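Local coordinates for protein pyruvate kinase (Pseudomonas aeruginosa, PDB 6QXL) that probably catalyses the last step of glycolysis, passing the phosphate of phosphoenolpyruvate to ADP to give pyruvate and ATP, at residues A366-A371 and S394-S399. Residues are numbered along the deposited sequence; the frame is centred on the assembly and turned at random.
Sequences ASMYTA and SRIRSS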
loop_
_atom_site.group_PDB
_atom_site.type_symbol
_atom_site.label_atom_id
_atom_site.label_comp_id
_atom_site.label_asym_id
_atom_site.label_seq_id
_atom_site.Cartn_x
_atom_site.Cartn_y
_atom_site.Cartn_z
ATOM N N ALA A 366 -2.571 21.844 0.423
ATOM C CA ALA A 366 -3.403 21.747 -0.762
ATOM C C ALA A 366 -2.662 22.183 -2.015
ATOM O O ALA A 366 -2.902 21.649 -3.101
ATOM C CB ALA A 366 -4.664 22.568 -0.576
ATOM N N SER A 367 -1.752 23.141 -1.867
ATOM C CA SER A 367 -0.961 23.616 -2.995
ATOM C C SER A 367 0.053 22.582 -3.429
ATOM O O SER A 367 0.251 22.367 -4.631
ATOM C CB SER A 367 -0.241 24.919 -2.645
ATOM O OG SER A 367 -1.142 25.900 -2.184
ATOM N N MET A 368 0.711 21.944 -2.463
ATOM C CA MET A 368 1.673 20.892 -2.825
ATOM C C MET A 368 0.978 19.724 -3.503
ATOM O O MET A 368 1.463 19.224 -4.528
ATOM C CB MET A 368 2.463 20.436 -1.620
ATOM C CG MET A 368 3.306 21.548 -1.012
ATOM S SD MET A 368 4.281 22.482 -2.208
ATOM C CE MET A 368 5.528 21.288 -2.657
ATOM N N TYR A 369 -0.187 19.327 -2.975
ATOM C CA TYR A 369 -1.018 18.335 -3.655
ATOM C C TYR A 369 -1.336 18.758 -5.081
ATOM O O TYR A 369 -1.139 17.995 -6.021
ATOM C CB TYR A 369 -2.300 18.105 -2.888
ATOM C CG TYR A 369 -3.331 17.262 -3.597
ATOM C CD1 TYR A 369 -3.248 15.867 -3.574
ATOM C CD2 TYR A 369 -4.403 17.854 -4.260
ATOM C CE1 TYR A 369 -4.212 15.099 -4.195
ATOM C CE2 TYR A 369 -5.388 17.072 -4.848
ATOM C CZ TYR A 369 -5.290 15.703 -4.806
ATOM O OH TYR A 369 -6.269 14.945 -5.395
ATOM N N THR A 370 -1.807 19.981 -5.252
ATOM C CA THR A 370 -2.187 20.433 -6.577
ATOM C C THR A 370 -0.992 20.454 -7.524
ATOM O O THR A 370 -1.073 19.965 -8.650
ATOM C CB THR A 370 -2.839 21.817 -6.507
ATOM O OG1 THR A 370 -3.977 21.739 -5.654
ATOM C CG2 THR A 370 -3.272 22.277 -7.869
ATOM N N ALA A 371 0.122 21.012 -7.062
ATOM C CA ALA A 371 1.320 21.139 -7.904
ATOM C C ALA A 371 1.895 19.788 -8.297
ATOM O O ALA A 371 2.312 19.594 -9.439
ATOM C CB ALA A 371 2.374 21.977 -7.218
ATOM N N SER A 394 7.247 23.272 2.063
ATOM C CA SER A 394 8.505 22.594 1.798
ATOM C C SER A 394 8.720 21.333 2.643
ATOM O O SER A 394 9.681 20.614 2.417
ATOM C CB SER A 394 9.660 23.576 1.969
ATOM O OG SER A 394 9.700 24.088 3.278
ATOM N N ARG A 395 7.820 21.059 3.592
ATOM C CA ARG A 395 7.800 19.758 4.258
ATOM C C ARG A 395 7.321 18.619 3.361
ATOM O O ARG A 395 7.485 17.477 3.706
ATOM C CB ARG A 395 6.908 19.762 5.493
ATOM C CG ARG A 395 7.167 20.816 6.551
ATOM C CD ARG A 395 8.597 20.911 6.988
ATOM N NE ARG A 395 9.388 21.651 6.006
ATOM C CZ ARG A 395 10.708 21.640 5.948
ATOM N NH1 ARG A 395 11.419 20.916 6.813
ATOM N NH2 ARG A 395 11.308 22.328 4.991
ATOM N N ILE A 396 6.733 18.925 2.217
ATOM C CA ILE A 396 6.156 17.913 1.348
ATOM C C ILE A 396 7.104 17.640 0.204
ATOM O O ILE A 396 7.593 18.561 -0.441
ATOM C CB ILE A 396 4.797 18.407 0.798
ATOM C CG1 ILE A 396 3.835 18.716 1.936
ATOM C CG2 ILE A 396 4.179 17.398 -0.125
ATOM C CD1 ILE A 396 3.604 17.554 2.858
ATOM N N ARG A 397 7.343 16.368 -0.072
ATOM C CA ARG A 397 8.241 16.019 -1.158
ATOM C C ARG A 397 7.682 16.549 -2.449
ATOM O O ARG A 397 6.509 16.345 -2.738
ATOM C CB ARG A 397 8.426 14.517 -1.278
ATOM C CG ARG A 397 9.274 13.883 -0.185
ATOM C CD ARG A 397 9.175 12.360 -0.257
ATOM N NE ARG A 397 10.510 11.737 -0.181
ATOM C CZ ARG A 397 11.099 11.380 0.937
ATOM N NH1 ARG A 397 10.503 11.530 2.121
ATOM N NH2 ARG A 397 12.310 10.883 0.886
ATOM N N SER A 398 8.520 17.230 -3.219
ATOM C CA SER A 398 8.141 17.740 -4.518
ATOM C C SER A 398 9.378 18.174 -5.273
ATOM O O SER A 398 10.445 18.318 -4.697
ATOM C CB SER A 398 7.206 18.951 -4.344
ATOM O OG SER A 398 6.905 19.561 -5.596
ATOM N N SER A 399 9.241 18.394 -6.568
ATOM C CA SER A 399 10.287 19.094 -7.314
ATOM C C SER A 399 9.845 20.466 -7.863
ATOM O O SER A 399 10.584 21.089 -8.614
ATOM C CB SER A 399 10.775 18.196 -8.443
ATOM O OG SER A 399 9.721 17.903 -9.307
#
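Met368 on helix 359-373 and Ile396 in the loop joining helix 388-394 to strand 402-406 bring their backbones to 6.8 Å between CA atoms. In the buried interior of pyruvate kinase's alpha/beta domain, helix 359-373 packs on the mixed sheet, and the loop lies against the helix flank. Met368 does the reaching for the helix. Its CB lies 3.8 Å from Ile396 CG2, and its CG lies 3.9 Å from Ile396 CB, the two chains running alongside one another with opposite sense. Ile396 CG2 stands anti to its own backbone N, the branch turned to meet the methionine; CG1 also lies against Met368 CG, and it is the CD1 end that runs off from the helix. Bends at chi2 (-48°) and chi3 (-71°) fold the methionine chain, and its CE methyl ends beside Ser398. Ile396 and Ser398 point to the helix, while Arg397 between them points away. Met368 also packs on Ile380, so the same side chain sits between the loop and strand 377-383 of the sheet. The polar end of Ser398 is engaged by Asn372, whose amide also bonds Arg397 O, so the same helix holds the loop by hydrogen bonds a turn further on. On the far side of the helix, Tyr369 stacks on Tyr369 of a second subunit. The methionine CE lies 3.7 Å from Ser398 OG.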